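Local coordinates for protein ethylbenzene dehydrogenase alpha-subunit (Aromatoleum aromaticum, PDB 2IVF) that belongs to the molybdopterin oxidoreductase family and holds two pterin guanine dinucleotides, a molybdenum atom and an iron/sulfur cluster, at residues 195-200 / 741-746; 660-665 / 670-675; 755-758 / 764-767. All blocks are in the same frame, centred on the assembly; numbering follows the deposited sequence.

Contact 1: residues 195-200 / 741-746; sequences AGSIAW and KEMVDI. With MD1 (phosphoric acid 4-(2-amino-4-oxo-3,4,5,6,-tetrahydro-pteridin-6-yl)-2-hydroxy-3,4-dimercapto-but-3-en-yl ester guanylate ester), chain N.
M743 reaches from helix 736-749 to the first turn of helix 197-210, where its methyl end meets S197 and I198. M743 CE lies 3.4 Å from S197 OG. M743 SD comes within 3.4 Å of the same S197 OG. I198 joins through the methylene CG1 of its longer branch, with I198 CG1 3.8 Å from M743 CE. The two apolar chains cross at a slant. The CG of M743 is anti to the carbonyl carbon (chi1 -72°) and the chain beyond it is extended, which carries the sulfur and methyl to the start of helix 197-210. N487 and L491 of helix 486-493 also pack against M743.

The hydroxyl of S197 has its polar partner outside these segments, in E660 OE1. The other carboxylate oxygen, E660 OE2, accepts from I198 N, so one carboxylate binds two groups in the first turn of the helix. G196 is the N-cap, and its phi of 121° suits a glycine. Just before it, A195 lies over the face of the guanine of MD1, with A195 CA 3.3 Å from MD1 C6. This is a helix-to-helix contact bridged by one methionine, behind a helix start that borders the dinucleotide pocket.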
ATOM      1  N   ALA A 195     -15.532   0.441   6.905  1.00 23.31           N
ATOM      2  CA  ALA A 195     -16.784   0.864   6.273  1.00 23.78           C
ATOM      3  C   ALA A 195     -17.132   2.256   6.750  1.00 23.57           C
ATOM      4  O   ALA A 195     -18.063   2.859   6.241  1.00 24.08           O
ATOM      5  CB  ALA A 195     -17.916  -0.103   6.646  1.00 22.74           C
ATOM      6  N   GLY A 196     -16.416   2.718   7.777  1.00 23.81           N
ATOM      7  CA  GLY A 196     -16.653   4.025   8.362  1.00 24.08           C
ATOM      8  C   GLY A 196     -16.993   3.931   9.840  1.00 23.18           C
ATOM      9  O   GLY A 196     -17.548   2.949  10.291  1.00 23.88           O
ATOM     10  N   SER A 197     -16.613   4.970  10.564  1.00 23.36           N
ATOM     11  CA  SER A 197     -16.939   5.135  11.981  1.00 22.99           C
ATOM     12  C   SER A 197     -18.426   5.012  12.211  1.00 22.31           C
ATOM     13  O   SER A 197     -18.841   4.458  13.231  1.00 21.77           O
ATOM     14  CB  SER A 197     -16.404   6.494  12.497  1.00 24.24           C
ATOM     15  OG  SER A 197     -16.996   7.562  11.817  1.00 24.43           O
ATOM     16  N   ILE A 198     -19.228   5.488  11.258  1.00 21.90           N
ATOM     17  CA  ILE A 198     -20.662   5.471  11.395  1.00 21.70           C
ATOM     18  C   ILE A 198     -21.156   4.046  11.172  1.00 21.92           C
ATOM     19  O   ILE A 198     -21.981   3.567  11.902  1.00 22.68           O
ATOM     20  CB  ILE A 198     -21.340   6.446  10.406  1.00 21.62           C
ATOM     21  CG1 ILE A 198     -20.904   7.910  10.642  1.00 21.62           C
ATOM     22  CG2 ILE A 198     -22.876   6.341  10.474  1.00 19.65           C
ATOM     23  CD1 ILE A 198     -21.243   8.858   9.490  1.00 22.19           C
ATOM     24  N   ALA A 199     -20.591   3.355  10.191  1.00 21.64           N
ATOM     25  CA  ALA A 199     -20.892   1.925  10.001  1.00 22.53           C
ATOM     26  C   ALA A 199     -20.482   1.088  11.216  1.00 22.83           C
ATOM     27  O   ALA A 199     -21.191   0.197  11.616  1.00 22.68           O
ATOM     28  CB  ALA A 199     -20.166   1.433   8.760  1.00 20.73           C
ATOM     29  N   TRP A 200     -19.330   1.390  11.814  1.00 23.83           N
ATOM     30  CA  TRP A 200     -18.892   0.690  13.043  1.00 23.54           C
ATOM     31  C   TRP A 200     -19.887   0.973  14.186  1.00 23.98           C
ATOM     32  O   TRP A 200     -20.411   0.041  14.859  1.00 22.69           O
ATOM     33  CB  TRP A 200     -17.442   1.071  13.443  1.00 25.07           C
ATOM     34  CG  TRP A 200     -16.977   0.140  14.510  1.00 25.16           C
ATOM     35  CD1 TRP A 200     -16.316  -1.039  14.344  1.00 27.20           C
ATOM     36  CD2 TRP A 200     -17.287   0.229  15.901  1.00 23.67           C
ATOM     37  NE1 TRP A 200     -16.122  -1.648  15.556  1.00 25.99           N
ATOM     38  CE2 TRP A 200     -16.707  -0.890  16.527  1.00 25.01           C
ATOM     39  CE3 TRP A 200     -17.901   1.200  16.688  1.00 27.27           C
ATOM     40  CZ2 TRP A 200     -16.776  -1.104  17.899  1.00 26.74           C
ATOM     41  CZ3 TRP A 200     -18.023   0.948  18.091  1.00 27.75           C
ATOM     42  CH2 TRP A 200     -17.441  -0.187  18.652  1.00 26.05           C
ATOM     43  N   LYS A 741     -23.140  14.650  11.813  1.00 20.94           N
ATOM     44  CA  LYS A 741     -23.456  15.805  12.603  1.00 21.14           C
ATOM     45  C   LYS A 741     -23.455  15.462  14.099  1.00 21.81           C
ATOM     46  O   LYS A 741     -23.002  16.239  14.906  1.00 21.92           O
ATOM     47  CB  LYS A 741     -24.817  16.327  12.223  1.00 22.11           C
ATOM     48  CG  LYS A 741     -24.865  16.875  10.799  1.00 20.89           C
ATOM     49  CD  LYS A 741     -26.293  17.296  10.442  1.00 23.72           C
ATOM     50  CE  LYS A 741     -26.247  18.224   9.247  1.00 26.63           C
ATOM     51  NZ  LYS A 741     -27.598  18.558   8.900  1.00 27.52           N
ATOM     52  N   GLU A 742     -23.990  14.293  14.458  1.00 21.05           N
ATOM     53  CA  GLU A 742     -23.952  13.862  15.852  1.00 21.38           C
ATOM     54  C   GLU A 742     -22.509  13.583  16.324  1.00 21.55           C
ATOM     55  O   GLU A 742     -22.150  13.931  17.463  1.00 22.63           O
ATOM     56  CB  GLU A 742     -24.807  12.616  16.053  1.00 21.14           C
ATOM     57  CG  GLU A 742     -24.846  12.125  17.472  1.00 21.68           C
ATOM     58  CD  GLU A 742     -25.412  13.105  18.443  1.00 21.93           C
ATOM     59  OE1 GLU A 742     -26.160  14.019  18.040  1.00 23.70           O
ATOM     60  OE2 GLU A 742     -25.098  12.962  19.644  1.00 23.51           O
ATOM     61  N   MET A 743     -21.708  12.974  15.472  1.00 21.20           N
ATOM     62  CA  MET A 743     -20.302  12.740  15.816  1.00 22.11           C
ATOM     63  C   MET A 743     -19.568  14.046  15.991  1.00 21.79           C
ATOM     64  O   MET A 743     -18.695  14.136  16.824  1.00 20.76           O
ATOM     65  CB  MET A 743     -19.601  11.932  14.769  1.00 23.26           C
ATOM     66  CG  MET A 743     -20.005  10.496  14.752  1.00 22.89           C
ATOM     67  SD  MET A 743     -18.989   9.627  13.602  1.00 25.29           S
ATOM     68  CE  MET A 743     -19.432   7.965  14.118  1.00 26.95           C
ATOM     69  N   VAL A 744     -19.924  15.069  15.205  1.00 21.45           N
ATOM     70  CA  VAL A 744     -19.273  16.371  15.375  1.00 21.77           C
ATOM     71  C   VAL A 744     -19.654  16.928  16.747  1.00 21.64           C
ATOM     72  O   VAL A 744     -18.810  17.436  17.464  1.00 22.65           O
ATOM     73  CB  VAL A 744     -19.613  17.348  14.250  1.00 21.47           C
ATOM     74  CG1 VAL A 744     -19.185  18.774  14.634  1.00 21.99           C
ATOM     75  CG2 VAL A 744     -18.940  16.886  12.940  1.00 20.86           C
ATOM     76  N   ASP A 745     -20.918  16.808  17.123  1.00 21.41           N
ATOM     77  CA  ASP A 745     -21.393  17.269  18.446  1.00 22.05           C
ATOM     78  C   ASP A 745     -20.712  16.520  19.585  1.00 21.52           C
ATOM     79  O   ASP A 745     -20.397  17.093  20.615  1.00 20.91           O
ATOM     80  CB  ASP A 745     -22.892  17.073  18.583  1.00 21.98           C
ATOM     81  CG  ASP A 745     -23.697  18.240  18.018  1.00 25.82           C
ATOM     82  OD1 ASP A 745     -23.087  19.213  17.490  1.00 28.02           O
ATOM     83  OD2 ASP A 745     -24.932  18.174  18.152  1.00 25.64           O
ATOM     84  N   ILE A 746     -20.535  15.229  19.397  1.00 22.74           N
ATOM     85  CA  ILE A 746     -19.829  14.393  20.364  1.00 22.71           C
ATOM     86  C   ILE A 746     -18.389  14.907  20.499  1.00 22.44           C
ATOM     87  O   ILE A 746     -17.953  15.160  21.598  1.00 22.44           O
ATOM     88  CB  ILE A 746     -19.819  12.903  19.955  1.00 22.99           C
ATOM     89  CG1 ILE A 746     -21.223  12.288  20.058  1.00 23.15           C
ATOM     90  CG2 ILE A 746     -18.738  12.134  20.783  1.00 22.34           C
ATOM     91  CD1 ILE A 746     -21.351  10.943  19.320  1.00 21.86           C
TER
HETATM   92  PB  MD1 N1987     -10.323  -7.319   7.885  1.00 16.59           P
HETATM   93  O3B MD1 N1987      -9.933  -6.827   6.433  1.00 15.03           O
HETATM   94  O1B MD1 N1987     -10.876  -6.145   8.609  1.00 15.52           O
HETATM   95  O2B MD1 N1987     -10.988  -8.642   7.883  1.00 15.68           O
HETATM   96  O3A MD1 N1987      -8.889  -7.602   8.502  1.00 16.15           O
HETATM   97  C10 MD1 N1987      -8.127  -6.598   9.206  1.00 17.02           C
HETATM   98  C11 MD1 N1987      -6.780  -7.261   9.444  1.00 17.07           C
HETATM   99  O11 MD1 N1987      -6.106  -7.156   8.144  1.00 18.30           O
HETATM  100  C12 MD1 N1987      -5.985  -6.482  10.457  1.00 17.74           C
HETATM  101  S12 MD1 N1987      -6.391  -4.876  10.883  1.00 18.07           S
HETATM  102  C13 MD1 N1987      -4.854  -7.007  11.030  1.00 16.61           C
HETATM  103  S13 MD1 N1987      -3.911  -6.139  12.128  1.00 15.35           S
HETATM  104  C14 MD1 N1987      -4.386  -8.385  10.755  1.00 17.48           C
HETATM  105  N15 MD1 N1987      -3.098  -8.565  10.177  1.00 15.70           N
HETATM  106  C16 MD1 N1987      -2.661  -9.803   9.781  1.00 15.37           C
HETATM  107  C15 MD1 N1987      -1.353  -9.904   9.345  1.00 17.69           C
HETATM  108  O14 MD1 N1987      -0.586  -8.904   9.321  1.00 14.42           O
HETATM  109  N17 MD1 N1987      -0.999 -11.132   8.888  1.00 16.59           N
HETATM  110  C17 MD1 N1987      -1.874 -12.218   8.934  1.00 16.80           C
HETATM  111  N16 MD1 N1987      -1.409 -13.376   8.486  1.00 15.57           N
HETATM  112  N18 MD1 N1987      -3.123 -12.091   9.411  1.00 14.92           N
HETATM  113  C20 MD1 N1987      -3.513 -10.908   9.835  1.00 16.65           C
HETATM  114  N8  MD1 N1987      -4.757 -10.783  10.365  1.00 14.77           N
HETATM  115  C7  MD1 N1987      -5.349  -9.546  10.797  1.00 16.37           C
HETATM  116  PA  MD1 N1987     -10.522  -7.141   4.969  1.00 15.83           P
HETATM  117  O1A MD1 N1987     -10.130  -5.963   4.137  1.00 15.08           O
HETATM  118  O2A MD1 N1987     -10.010  -8.465   4.550  1.00 17.48           O
HETATM  119  O5' MD1 N1987     -12.092  -7.217   5.119  1.00 17.74           O
HETATM  120  C5' MD1 N1987     -12.763  -5.985   5.356  1.00 16.74           C
HETATM  121  C4' MD1 N1987     -13.884  -5.844   4.411  1.00 14.91           C
HETATM  122  O4' MD1 N1987     -14.352  -4.520   4.642  1.00 17.51           O
HETATM  123  C1' MD1 N1987     -14.891  -4.111   3.385  1.00 16.62           C
HETATM  124  N9  MD1 N1987     -15.064  -2.659   3.243  1.00 17.49           N
HETATM  125  C4  MD1 N1987     -16.245  -2.061   3.309  1.00 17.93           C
HETATM  126  N3  MD1 N1987     -17.470  -2.592   3.532  1.00 16.65           N
HETATM  127  C2  MD1 N1987     -18.544  -1.803   3.575  1.00 16.66           C
HETATM  128  N2  MD1 N1987     -19.777  -2.325   3.813  1.00 16.03           N
HETATM  129  N1  MD1 N1987     -18.375  -0.460   3.302  1.00 18.55           N
HETATM  130  C6  MD1 N1987     -17.163   0.143   3.067  1.00 15.70           C
HETATM  131  O6  MD1 N1987     -17.116   1.362   2.906  1.00 16.51           O
HETATM  132  C5  MD1 N1987     -16.035  -0.692   3.078  1.00 17.73           C
HETATM  133  N7  MD1 N1987     -14.734  -0.512   2.873  1.00 15.71           N
HETATM  134  C8  MD1 N1987     -14.157  -1.712   2.987  1.00 16.68           C
HETATM  135  C2' MD1 N1987     -13.881  -4.605   2.353  1.00 17.27           C
HETATM  136  O2' MD1 N1987     -14.443  -4.787   1.031  1.00 18.21           O
HETATM  137  C3' MD1 N1987     -13.341  -5.899   2.979  1.00 16.04           C
HETATM  138  O3' MD1 N1987     -13.846  -7.082   2.306  1.00 15.84           O

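Contact 2: residues 660-665 / 670-675; sequences EMTTPC and FFTFVD
E660 and V674 form an antiparallel hydrogen-bonded pair. E660 N donates to V674 O at 2.9 Å, in the carbonyl plane and on a lone pair. V674 N returns a bond of 2.9 Å to E660 O, but comes from above that carbonyl plane, 42° out of it. M661 and F673 follow as a non-hydrogen-bonded pair. One step on, T662 N donates to T672 O. The return bond differs, because T672 N donates to the side-chain oxygen T662 OG1 at 2.8 Å. That oxygen sits between the backbone N and the carbonyl carbon (chi1 57°), where it takes the place of the main-chain acceptor. T662 O is buried with no polar partner in the model.

E660 bends back on itself, and its OE1 accepts from M661 N through the anti lone pair. T662 OG1 also bonds S91 OG, and the hydroxyl of T672 bonds S91 O.

The apolar contacts gather round the ring of F671. P664 CD lies over one face, 3.5 Å from the F671 ring centroid, in a CH-pi contact. M661 CG approaches the ring edge, 3.6 Å from F671 CD2. M661 SD makes an oblique Met-aromatic contact, 4.8 Å from the F671 ring centroid. L740 of helix 736-749 packs against M661.

Strands 659-661 and 670-676 form a beta hairpin, in which a threonine side chain continues the ladder past the end of the first strand. Through its threonines the hairpin bonds S91 of the iron/sulfur cluster pocket.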
ATOM      1  N   GLU A 660     -18.836  10.900   5.894  1.00 21.86           N
ATOM      2  CA  GLU A 660     -18.078  10.235   6.949  1.00 23.34           C
ATOM      3  C   GLU A 660     -17.000  11.136   7.490  1.00 23.76           C
ATOM      4  O   GLU A 660     -16.802  12.259   7.035  1.00 21.81           O
ATOM      5  CB  GLU A 660     -17.443   8.939   6.393  1.00 22.92           C
ATOM      6  CG  GLU A 660     -18.184   7.659   6.725  1.00 25.15           C
ATOM      7  CD  GLU A 660     -18.081   7.301   8.199  1.00 27.60           C
ATOM      8  OE1 GLU A 660     -17.365   8.018   8.929  1.00 25.57           O
ATOM      9  OE2 GLU A 660     -18.711   6.315   8.624  1.00 28.22           O
ATOM     10  N   MET A 661     -16.305  10.627   8.503  1.00 24.32           N
ATOM     11  CA  MET A 661     -15.158  11.308   9.036  1.00 26.36           C
ATOM     12  C   MET A 661     -14.117  10.246   9.276  1.00 24.81           C
ATOM     13  O   MET A 661     -14.476   9.150   9.703  1.00 23.61           O
ATOM     14  CB  MET A 661     -15.535  11.891  10.363  1.00 25.60           C
ATOM     15  CG  MET A 661     -14.557  12.786  10.965  1.00 28.38           C
ATOM     16  SD  MET A 661     -15.427  13.646  12.312  1.00 35.98           S
ATOM     17  CE  MET A 661     -15.822  12.272  13.338  1.00 18.42           C
ATOM     18  N   THR A 662     -12.850  10.559   9.021  1.00 24.54           N
ATOM     19  CA  THR A 662     -11.793   9.591   9.280  1.00 25.36           C
ATOM     20  C   THR A 662     -11.617   9.367  10.797  1.00 25.68           C
ATOM     21  O   THR A 662     -12.239  10.029  11.607  1.00 27.56           O
ATOM     22  CB  THR A 662     -10.512  10.053   8.665  1.00 25.76           C
ATOM     23  OG1 THR A 662     -10.201  11.344   9.182  1.00 27.59           O
ATOM     24  CG2 THR A 662     -10.665  10.143   7.154  1.00 26.66           C
ATOM     25  N   THR A 663     -10.857   8.342  11.159  1.00 26.67           N
ATOM     26  CA  THR A 663     -10.675   7.966  12.552  1.00 26.25           C
ATOM     27  C   THR A 663      -9.201   7.991  12.840  1.00 24.71           C
ATOM     28  O   THR A 663      -8.528   6.958  12.794  1.00 26.33           O
ATOM     29  CB  THR A 663     -11.212   6.552  12.834  1.00 28.00           C
ATOM     30  OG1 THR A 663     -10.545   5.596  11.984  1.00 28.48           O
ATOM     31  CG2 THR A 663     -12.713   6.512  12.561  1.00 27.04           C
ATOM     32  N   PRO A 664      -8.673   9.175  13.114  1.00 25.08           N
ATOM     33  CA  PRO A 664      -7.217   9.314  13.304  1.00 23.91           C
ATOM     34  C   PRO A 664      -6.745   8.856  14.707  1.00 25.12           C
ATOM     35  O   PRO A 664      -7.536   8.769  15.689  1.00 25.14           O
ATOM     36  CB  PRO A 664      -7.021  10.827  13.183  1.00 25.57           C
ATOM     37  CG  PRO A 664      -8.270  11.367  13.746  1.00 23.78           C
ATOM     38  CD  PRO A 664      -9.348  10.460  13.292  1.00 24.10           C
ATOM     39  N   CYS A 665      -5.442   8.643  14.823  1.00 24.30           N
ATOM     40  CA  CYS A 665      -4.820   8.487  16.099  1.00 23.67           C
ATOM     41  C   CYS A 665      -3.728   9.555  16.197  1.00 23.50           C
ATOM     42  O   CYS A 665      -3.669  10.497  15.385  1.00 23.61           O
ATOM     43  CB  CYS A 665      -4.245   7.092  16.191  1.00 23.82           C
ATOM     44  SG  CYS A 665      -2.952   6.774  14.965  1.00 25.07           S
ATOM     45  N   PHE A 670      -5.441  14.405  13.066  1.00 23.23           N
ATOM     46  CA  PHE A 670      -6.443  15.308  12.489  1.00 22.86           C
ATOM     47  C   PHE A 670      -7.546  14.471  11.929  1.00 23.67           C
ATOM     48  O   PHE A 670      -7.282  13.395  11.323  1.00 23.24           O
ATOM     49  CB  PHE A 670      -5.862  16.218  11.364  1.00 23.38           C
ATOM     50  CG  PHE A 670      -4.685  15.636  10.633  1.00 22.94           C
ATOM     51  CD1 PHE A 670      -4.854  14.831   9.515  1.00 25.81           C
ATOM     52  CD2 PHE A 670      -3.396  15.935  11.036  1.00 22.94           C
ATOM     53  CE1 PHE A 670      -3.759  14.284   8.857  1.00 24.19           C
ATOM     54  CE2 PHE A 670      -2.288  15.400  10.406  1.00 25.65           C
ATOM     55  CZ  PHE A 670      -2.461  14.592   9.278  1.00 24.55           C
ATOM     56  N   PHE A 671      -8.783  14.939  12.135  1.00 22.63           N
ATOM     57  CA  PHE A 671      -9.957  14.304  11.538  1.00 23.12           C
ATOM     58  C   PHE A 671     -10.227  14.927  10.197  1.00 23.04           C
ATOM     59  O   PHE A 671     -10.077  16.144  10.019  1.00 21.41           O
ATOM     60  CB  PHE A 671     -11.183  14.590  12.393  1.00 24.01           C
ATOM     61  CG  PHE A 671     -11.286  13.750  13.597  1.00 22.79           C
ATOM     62  CD1 PHE A 671     -10.550  14.035  14.729  1.00 23.39           C
ATOM     63  CD2 PHE A 671     -12.124  12.652  13.603  1.00 27.27           C
ATOM     64  CE1 PHE A 671     -10.663  13.246  15.871  1.00 24.37           C
ATOM     65  CE2 PHE A 671     -12.249  11.859  14.736  1.00 25.49           C
ATOM     66  CZ  PHE A 671     -11.510  12.170  15.867  1.00 25.90           C
ATOM     67  N   THR A 672     -10.697  14.119   9.268  1.00 23.11           N
ATOM     68  CA  THR A 672     -10.909  14.613   7.876  1.00 23.45           C
ATOM     69  C   THR A 672     -12.304  14.235   7.451  1.00 23.61           C
ATOM     70  O   THR A 672     -12.826  13.145   7.764  1.00 23.95           O
ATOM     71  CB  THR A 672      -9.819  14.057   6.930  1.00 23.18           C
ATOM     72  OG1 THR A 672      -8.545  14.590   7.318  1.00 25.59           O
ATOM     73  CG2 THR A 672     -10.065  14.396   5.454  1.00 22.01           C
ATOM     74  N   PHE A 673     -12.931  15.192   6.784  1.00 24.17           N
ATOM     75  CA  PHE A 673     -14.279  15.079   6.256  1.00 24.10           C
ATOM     76  C   PHE A 673     -14.341  14.322   4.938  1.00 24.21           C
ATOM     77  O   PHE A 673     -13.504  14.497   4.045  1.00 25.34           O
ATOM     78  CB  PHE A 673     -14.839  16.484   6.059  1.00 24.29           C
ATOM     79  CG  PHE A 673     -16.200  16.529   5.447  1.00 23.64           C
ATOM     80  CD1 PHE A 673     -17.270  15.923   6.068  1.00 28.28           C
ATOM     81  CD2 PHE A 673     -16.417  17.199   4.275  1.00 25.58           C
ATOM     82  CE1 PHE A 673     -18.584  15.986   5.500  1.00 27.10           C
ATOM     83  CE2 PHE A 673     -17.696  17.294   3.716  1.00 26.17           C
ATOM     84  CZ  PHE A 673     -18.781  16.682   4.336  1.00 24.78           C
ATOM     85  N   VAL A 674     -15.336  13.444   4.827  1.00 23.41           N
ATOM     86  CA  VAL A 674     -15.553  12.734   3.611  1.00 23.55           C
ATOM     87  C   VAL A 674     -16.959  13.084   3.165  1.00 23.79           C
ATOM     88  O   VAL A 674     -17.938  12.735   3.811  1.00 23.02           O
ATOM     89  CB  VAL A 674     -15.381  11.212   3.752  1.00 23.50           C
ATOM     90  CG1 VAL A 674     -15.633  10.530   2.385  1.00 21.72           C
ATOM     91  CG2 VAL A 674     -14.002  10.807   4.319  1.00 24.41           C
ATOM     92  N   ASP A 675     -17.040  13.792   2.051  1.00 24.13           N
ATOM     93  CA  ASP A 675     -18.301  14.202   1.530  1.00 24.09           C
ATOM     94  C   ASP A 675     -18.965  13.056   0.768  1.00 24.28           C
ATOM     95  O   ASP A 675     -18.320  12.093   0.340  1.00 24.32           O
ATOM     96  CB  ASP A 675     -18.144  15.429   0.605  1.00 23.92           C
ATOM     97  CG  ASP A 675     -19.382  16.322   0.575  1.00 25.36           C
ATOM     98  OD1 ASP A 675     -20.467  15.970   1.099  1.00 21.53           O
ATOM     99  OD2 ASP A 675     -19.278  17.416  -0.023  1.00 26.08           O
TER

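Contact 3: residues 755-758 / 764-767; sequences KDYT and KEGQ
E765 and Y757 are joined by one hydrogen bond, in which Y757 OH donates to E765 OE1 at 2.9 Å. E765 belongs to the last turn of helix 759-765, and Y757 to the loop before that helix.

In sequence order, K764 comes first. Its carbonyl accepts from W79 NE1.

E765 follows and carries the contact. Its CG is anti to the carbonyl carbon (chi1 -57°), and the chain runs extended to the tyrosine. The bond meets OE1 on the anti side, tilted 30° out of the carboxylate plane. The same oxygen lies in the ring plane, 3.3 Å from Y757 CE1. It therefore comes to the ring at its edge and not over a face. Ring and carboxylate planes stand 57° apart. E765 is exposed and Y757 is buried, so the bond joins a surface carboxylate to a buried tyrosine.

G766 leaves helical geometry with a positive phi, a value suited to glycine. It follows the helix and leads the chain into strand 767-769.

Q767 begins that strand. Its carbonyl is near the tyrosine, with Q767 O 3.6 Å from Y757 OH. Its CB is directed away from 755-758; NE2 bonds T112 OG1 and a MES molecule that probably came from the crystallisation liquor.

Within 755-758, Y757 is the centre of an inverse gamma turn, and F753 meets its ring edge-to-face. T758 is the N-cap of helix 759-765. The contact is a tyrosine-carboxylate bond that ties the loop before a short helix to the helix's last turn, where a glycine leads into strand 767-769, outermost of its sheet within this chain.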
ATOM      1  N   LYS A 755     -15.316  23.713  20.998  1.00 25.13           N
ATOM      2  CA  LYS A 755     -16.763  23.829  21.250  1.00 26.44           C
ATOM      3  C   LYS A 755     -17.537  24.537  20.125  1.00 25.92           C
ATOM      4  O   LYS A 755     -18.677  24.220  19.875  1.00 24.95           O
ATOM      5  CB  LYS A 755     -17.018  24.531  22.560  1.00 26.71           C
ATOM      6  CG  LYS A 755     -16.746  26.019  22.500  1.00 30.60           C
ATOM      7  CD  LYS A 755     -16.949  26.717  23.859  1.00 31.30           C
ATOM      8  CE  LYS A 755     -16.666  28.245  23.711  1.00 33.31           C
ATOM      9  NZ  LYS A 755     -16.581  29.012  25.022  1.00 37.53           N
ATOM     10  N   ASP A 756     -16.910  25.491  19.459  1.00 26.05           N
ATOM     11  CA  ASP A 756     -17.528  26.207  18.318  1.00 26.76           C
ATOM     12  C   ASP A 756     -17.202  25.626  16.920  1.00 26.43           C
ATOM     13  O   ASP A 756     -17.454  26.245  15.900  1.00 26.88           O
ATOM     14  CB  ASP A 756     -17.128  27.698  18.385  1.00 27.90           C
ATOM     15  CG  ASP A 756     -15.631  27.934  18.188  1.00 31.78           C
ATOM     16  OD1 ASP A 756     -14.839  26.966  18.108  1.00 34.18           O
ATOM     17  OD2 ASP A 756     -15.248  29.122  18.109  1.00 35.39           O
ATOM     18  N   TYR A 757     -16.597  24.458  16.882  1.00 25.47           N
ATOM     19  CA  TYR A 757     -16.236  23.825  15.626  1.00 25.44           C
ATOM     20  C   TYR A 757     -17.359  22.938  15.111  1.00 25.05           C
ATOM     21  O   TYR A 757     -17.366  21.721  15.288  1.00 26.45           O
ATOM     22  CB  TYR A 757     -14.958  23.036  15.758  1.00 25.13           C
ATOM     23  CG  TYR A 757     -14.358  22.749  14.413  1.00 24.61           C
ATOM     24  CD1 TYR A 757     -13.619  23.736  13.746  1.00 23.84           C
ATOM     25  CD2 TYR A 757     -14.566  21.521  13.778  1.00 24.70           C
ATOM     26  CE1 TYR A 757     -13.057  23.493  12.495  1.00 26.04           C
ATOM     27  CE2 TYR A 757     -14.023  21.261  12.519  1.00 25.91           C
ATOM     28  CZ  TYR A 757     -13.262  22.256  11.873  1.00 25.35           C
ATOM     29  OH  TYR A 757     -12.732  22.024  10.610  1.00 26.31           O
ATOM     30  N   THR A 758     -18.272  23.578  14.407  1.00 24.40           N
ATOM     31  CA  THR A 758     -19.481  22.981  13.926  1.00 23.40           C
ATOM     32  C   THR A 758     -19.262  22.181  12.671  1.00 23.47           C
ATOM     33  O   THR A 758     -18.237  22.305  11.983  1.00 22.05           O
ATOM     34  CB  THR A 758     -20.474  24.088  13.587  1.00 23.53           C
ATOM     35  OG1 THR A 758     -19.871  24.943  12.607  1.00 20.95           O
ATOM     36  CG2 THR A 758     -20.823  24.918  14.826  1.00 21.17           C
ATOM     37  N   LYS A 764     -16.589  22.750   5.356  1.00 26.58           N
ATOM     38  CA  LYS A 764     -15.914  23.758   4.551  1.00 26.50           C
ATOM     39  C   LYS A 764     -14.392  23.559   4.523  1.00 25.68           C
ATOM     40  O   LYS A 764     -13.780  23.592   3.452  1.00 24.23           O
ATOM     41  CB  LYS A 764     -16.290  25.161   5.029  1.00 27.35           C
ATOM     42  CG  LYS A 764     -17.748  25.506   4.769  1.00 29.20           C
ATOM     43  CD  LYS A 764     -18.071  26.923   5.202  1.00 29.96           C
ATOM     44  CE  LYS A 764     -19.360  27.448   4.578  1.00 32.89           C
ATOM     45  NZ  LYS A 764     -19.756  28.734   5.237  1.00 35.54           N
ATOM     46  N   GLU A 765     -13.783  23.350   5.700  1.00 24.81           N
ATOM     47  CA  GLU A 765     -12.339  23.223   5.836  1.00 24.78           C
ATOM     48  C   GLU A 765     -11.869  21.846   5.425  1.00 23.79           C
ATOM     49  O   GLU A 765     -10.783  21.658   4.923  1.00 23.04           O
ATOM     50  CB  GLU A 765     -11.964  23.455   7.292  1.00 24.65           C
ATOM     51  CG  GLU A 765     -12.438  24.776   7.763  1.00 26.42           C
ATOM     52  CD  GLU A 765     -11.738  25.260   8.995  1.00 26.96           C
ATOM     53  OE1 GLU A 765     -11.342  24.421   9.824  1.00 29.64           O
ATOM     54  OE2 GLU A 765     -11.607  26.505   9.082  1.00 32.78           O
ATOM     55  N   GLY A 766     -12.683  20.840   5.671  1.00 23.08           N
ATOM     56  CA  GLY A 766     -12.315  19.492   5.260  1.00 23.15           C
ATOM     57  C   GLY A 766     -11.476  18.690   6.222  1.00 22.21           C
ATOM     58  O   GLY A 766     -11.402  17.457   6.117  1.00 22.91           O
ATOM     59  N   GLN A 767     -10.860  19.358   7.173  1.00 22.98           N
ATOM     60  CA  GLN A 767     -10.116  18.660   8.212  1.00 23.83           C
ATOM     61  C   GLN A 767      -9.745  19.608   9.333  1.00 23.23           C
ATOM     62  O   GLN A 767      -9.693  20.830   9.165  1.00 21.28           O
ATOM     63  CB  GLN A 767      -8.830  18.008   7.673  1.00 23.54           C
ATOM     64  CG  GLN A 767      -7.810  19.000   7.349  1.00 28.39           C
ATOM     65  CD  GLN A 767      -6.491  18.359   6.886  1.00 28.90           C
ATOM     66  OE1 GLN A 767      -6.401  17.970   5.732  1.00 37.77           O
ATOM     67  NE2 GLN A 767      -5.476  18.285   7.760  1.00 26.43           N
TER

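In the fold
The three contacts lie on the same side of the chain's centre. Contacts 1 and 2 have centres about 9 Å apart and share the E660 carboxylate, with E660 OE2 2.8 Å from I198 N. Along the chain, contact 2 is nested inside the loop that contact 1 closes. Contacts 2 and 3 have centres about 12 Å apart and share a three-stranded antiparallel sheet, with F673 N 2.8 Å from G766 O. Contacts 1 and 3 touch where V744 CG1 packs 3.5 Å from Y757 O. Contact 1 adjoins MD1. The T662 side chain of contact 2 is about 6 Å from the iron/sulfur cluster, and the Q767 side chain of contact 3 about 10 Å.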